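Local coordinates for cell shape-determining protein MreC (Listeria monocytogenes, PDB 2J5U) that probably takes part in forming and maintaining the shape of the bacterial cell, at residues V176-L181 / I189-I194; D100-T105 / K184-I189. All blocks are in the same frame, centred on the assembly; numbering follows the deposited sequence.

Contacts 1 and 2 lie side by side near the middle of the chain, share I189 and use different parts of one hairpin. Contact 1 joins its two strands, 175-178 and 190-199, within the second of two six-stranded antiparallel barrels; contact 2 sets the loop between those strands against strand 102-105 of the first barrel. In contact 1 every touching residue is buried and main-chain hydrogen bonds dominate. Contact 2 has no hydrogen bond of its own and relies on apolar packing, with a long charged pair at its partly exposed end. T178 of contact 1 ties the two together: its O probably hydrogen-bonds to G188 N, and its OG1 probably to P186 O.

Contact 1 of 2, residues V176-L181 / I189-I194; sequences VVTSGL and IFIGTI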
# COMPACT_ATOMS: atom_id res chain seq x y z
N VAL A 176 57.91 30.84 22.40
CA VAL A 176 57.30 30.73 23.71
C VAL A 176 56.41 31.96 23.90
O VAL A 176 56.82 33.08 23.64
CB VAL A 176 58.37 30.67 24.82
CG1 VAL A 176 57.71 30.68 26.19
CG2 VAL A 176 59.21 29.42 24.66
N VAL A 177 55.18 31.72 24.33
CA VAL A 177 54.24 32.82 24.54
C VAL A 177 53.53 32.68 25.87
O VAL A 177 53.66 31.66 26.54
CB VAL A 177 53.17 32.86 23.41
CG1 VAL A 177 53.85 33.02 22.07
CG2 VAL A 177 52.34 31.59 23.42
N THR A 178 52.80 33.71 26.27
CA THR A 178 52.07 33.67 27.52
C THR A 178 50.86 32.78 27.36
O THR A 178 50.18 32.81 26.34
CB THR A 178 51.62 35.07 27.94
OG1 THR A 178 50.96 35.70 26.84
CG2 THR A 178 52.81 35.91 28.34
N SER A 179 50.59 31.97 28.38
CA SER A 179 49.46 31.05 28.36
C SER A 179 48.19 31.67 28.93
O SER A 179 47.08 31.24 28.63
CB SER A 179 49.80 29.81 29.17
OG SER A 179 49.92 30.10 30.55
N GLY A 180 48.36 32.69 29.77
CA GLY A 180 47.22 33.33 30.41
C GLY A 180 46.72 32.49 31.58
O GLY A 180 45.88 32.93 32.36
N LEU A 181 47.27 31.29 31.73
CA LEU A 181 46.83 30.37 32.76
C LEU A 181 47.13 30.76 34.19
O LEU A 181 46.64 30.12 35.12
CB LEU A 181 47.37 28.97 32.46
CG LEU A 181 46.87 28.56 31.07
CD1 LEU A 181 47.44 27.22 30.66
CD2 LEU A 181 45.34 28.51 31.09
N ILE A 189 51.16 36.64 24.20
CA ILE A 189 52.21 37.64 24.11
C ILE A 189 53.52 36.90 23.90
O ILE A 189 53.82 35.95 24.63
CB ILE A 189 52.30 38.50 25.38
CG1 ILE A 189 51.12 39.48 25.45
CG2 ILE A 189 53.57 39.34 25.34
CD1 ILE A 189 49.79 38.88 25.16
N PHE A 190 54.30 37.32 22.91
CA PHE A 190 55.58 36.67 22.63
C PHE A 190 56.59 36.92 23.76
O PHE A 190 56.77 38.05 24.22
CB PHE A 190 56.17 37.19 21.30
CG PHE A 190 57.48 36.53 20.92
CD1 PHE A 190 57.53 35.16 20.63
CD2 PHE A 190 58.66 37.26 20.88
CE1 PHE A 190 58.75 34.53 20.30
CE2 PHE A 190 59.88 36.64 20.55
CZ PHE A 190 59.92 35.27 20.27
N ILE A 191 57.25 35.85 24.20
CA ILE A 191 58.23 35.96 25.27
C ILE A 191 59.64 35.80 24.72
O ILE A 191 60.51 36.63 24.97
CB ILE A 191 58.02 34.88 26.35
CG1 ILE A 191 56.67 35.08 27.06
CG2 ILE A 191 59.15 34.93 27.33
CD1 ILE A 191 56.37 34.02 28.09
N GLY A 192 59.87 34.72 23.98
CA GLY A 192 61.19 34.48 23.43
C GLY A 192 61.32 33.19 22.65
O GLY A 192 60.33 32.61 22.21
N THR A 193 62.56 32.72 22.50
CA THR A 193 62.84 31.51 21.74
C THR A 193 63.59 30.45 22.50
O THR A 193 64.51 30.76 23.26
CB THR A 193 63.67 31.88 20.51
OG1 THR A 193 62.87 32.64 19.61
CG2 THR A 193 64.21 30.65 19.82
N ILE A 194 63.22 29.18 22.32
CA ILE A 194 63.95 28.12 23.01
C ILE A 194 65.33 28.17 22.41
O ILE A 194 65.50 28.29 21.20
CB ILE A 194 63.37 26.72 22.77
CG1 ILE A 194 62.02 26.58 23.47
CG2 ILE A 194 64.33 25.67 23.31
CD1 ILE A 194 61.41 25.20 23.35
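V176 engages I191 and G192 by its backbone, and I191 and I194 by its side chain. Its N donates to G192 O over 3.0 Å, while its O accepts from I191 N at 2.9 Å and, more weakly, from G192 N at 3.5 Å. One carbonyl thus faces two consecutive residues of the opposite strand. The isopropyl group also splits its contacts. CG1, anti to the backbone N (chi1 175°), lies 4.1 Å from I191 CD1, and CG2, beside that N, comes to 4.2 Å from I194 CG1, the V176 and I194 side chains crossing at about a right angle.

This is a classic beta bulge in an antiparallel hairpin, whose strands 175-178 and 190-199 are neighbours in the second beta barrel of MreC; their segments 176-178 and 190-194 run at 160°, N to C. V176 pairs with G192, but V177 pairs with F190, so I191 is the extra residue. Its side chain turns toward the partner strand and reaches over it, with CD1 against the main chain of V177 as well as the methyl of T178; A137 of strand 135-139 and L109 of strand 108-116, the latter from the first barrel, also touch it.

T178 continues the pairing beyond the bulge. Its N donates to I189 O at 3.0 Å, and chi1 of 50° sets OG1 between its own N and carbonyl carbon, where it receives I189 N at 2.8 Å. The hydroxyl therefore extends the backbone pairing by one bond, and is hydrogen-bonded to P186 O in the hairpin loop. The methyl CG2 packs beside I189 CB. On the V177 side of the sheet, V177 CG1 sits at the edge of the F190 ring, and G192 N stands 3.7 Å above the plane of the same F190 ring, over its centre.

Contact 2 of 2, residues D100-T105 / K184-I189; sequences DMAVTT and KFPAGI
The backbones of 100-105 and 184-189 pass with CA atoms 6.3 Å apart at D100-K184 and 5.7 Å at A102-F185, then spread to T104 and I189 without a hydrogen bond between them. Here two beta barrels meet: strand 102-105 belongs to the first, and 184-189 is part of the loop connecting two strands of the second. The F185 ring carries the middle of the contact. A102 CB lies over one face in a CH-pi contact, 3.7 Å from the F185 ring centroid and 22° off the ring normal, offset toward the rim at CD2 and CE2. D100 O approaches the same ring at its edge, close to the plane, 3.3 Å from F185 CE2. R227 of strand 221-227, also in the first barrel, hydrogen-bonds F185 O through NH2.

At the partly exposed end, the aliphatic part of K184 passes D100: its CB faces D100 O, and its chain, bent at chi2 and chi3, brings CE to 3.3 Å from D100 OD1. The ammonium stays slightly farther off, with K184 NZ 3.7 Å from D100 OD1, a long salt bridge that is probably modest in strength. At the buried end, T104 and I189 cross at about a right angle and touch methyl to methyl, T104 CG2 lying 3.6 Å from I189 CG2.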
# COMPACT_ATOMS: atom_id res chain seq x y z
N ASP A 100 49.91 43.68 38.46
CA ASP A 100 49.78 42.40 37.76
C ASP A 100 49.44 42.48 36.28
O ASP A 100 49.28 41.44 35.63
CB ASP A 100 48.78 41.49 38.48
CG ASP A 100 49.37 40.84 39.71
OD1 ASP A 100 48.59 40.29 40.52
OD2 ASP A 100 50.61 40.86 39.87
N MET A 101 49.33 43.69 35.74
CA MET A 101 49.08 43.85 34.31
C MET A 101 50.40 43.58 33.58
O MET A 101 51.48 43.90 34.08
CB MET A 101 48.58 45.27 34.00
CG MET A 101 47.08 45.45 34.08
SD MET A 101 46.53 47.13 33.83
CE MET A 101 44.89 47.01 34.33
N ALA A 102 50.32 42.98 32.40
CA ALA A 102 51.52 42.69 31.63
C ALA A 102 52.04 43.95 30.95
O ALA A 102 51.26 44.83 30.57
CB ALA A 102 51.21 41.64 30.59
N VAL A 103 53.36 44.06 30.82
CA VAL A 103 53.94 45.22 30.16
C VAL A 103 54.79 44.67 29.04
O VAL A 103 55.61 43.78 29.25
CB VAL A 103 54.83 46.04 31.10
CG1 VAL A 103 55.39 47.23 30.34
CG2 VAL A 103 54.04 46.51 32.31
N THR A 104 54.59 45.23 27.84
CA THR A 104 55.31 44.77 26.66
C THR A 104 55.84 45.87 25.75
O THR A 104 55.61 47.06 25.97
CB THR A 104 54.40 43.91 25.77
OG1 THR A 104 53.27 44.69 25.38
CG2 THR A 104 53.92 42.69 26.52
N THR A 105 56.54 45.42 24.71
CA THR A 105 57.08 46.28 23.67
C THR A 105 56.78 45.48 22.41
O THR A 105 56.39 44.31 22.49
CB THR A 105 58.62 46.45 23.76
OG1 THR A 105 59.27 45.21 23.47
CG2 THR A 105 59.03 46.93 25.13
N LYS A 184 46.42 36.35 35.05
CA LYS A 184 46.59 37.79 34.98
C LYS A 184 47.10 38.40 33.69
O LYS A 184 47.03 39.61 33.52
CB LYS A 184 47.47 38.26 36.13
CG LYS A 184 48.70 37.45 36.33
CD LYS A 184 48.57 36.60 37.57
CE LYS A 184 48.36 37.46 38.81
NZ LYS A 184 48.59 36.66 40.06
N PHE A 185 47.61 37.59 32.77
CA PHE A 185 48.09 38.13 31.50
C PHE A 185 47.21 37.60 30.40
O PHE A 185 46.57 36.56 30.57
CB PHE A 185 49.51 37.64 31.18
CG PHE A 185 50.58 38.19 32.08
CD1 PHE A 185 51.87 37.67 32.00
CD2 PHE A 185 50.34 39.25 32.94
CE1 PHE A 185 52.91 38.20 32.76
CE2 PHE A 185 51.36 39.79 33.70
CZ PHE A 185 52.65 39.27 33.61
N PRO A 186 47.12 38.32 29.27
CA PRO A 186 46.30 37.80 28.18
C PRO A 186 47.23 36.76 27.58
O PRO A 186 48.44 36.84 27.77
CB PRO A 186 46.13 39.01 27.27
CG PRO A 186 47.40 39.75 27.48
CD PRO A 186 47.55 39.70 28.98
N ALA A 187 46.69 35.77 26.88
CA ALA A 187 47.57 34.76 26.30
C ALA A 187 48.05 35.22 24.92
O ALA A 187 47.45 36.09 24.30
CB ALA A 187 46.85 33.43 26.20
N GLY A 188 49.16 34.65 24.47
CA GLY A 188 49.67 35.00 23.16
C GLY A 188 50.75 36.05 23.08
O GLY A 188 51.22 36.36 21.98
N ILE A 189 51.16 36.64 24.20
CA ILE A 189 52.21 37.64 24.11
C ILE A 189 53.52 36.90 23.90
O ILE A 189 53.82 35.95 24.63
CB ILE A 189 52.30 38.50 25.38
CG1 ILE A 189 51.12 39.48 25.45
CG2 ILE A 189 53.57 39.34 25.34
CD1 ILE A 189 49.79 38.88 25.16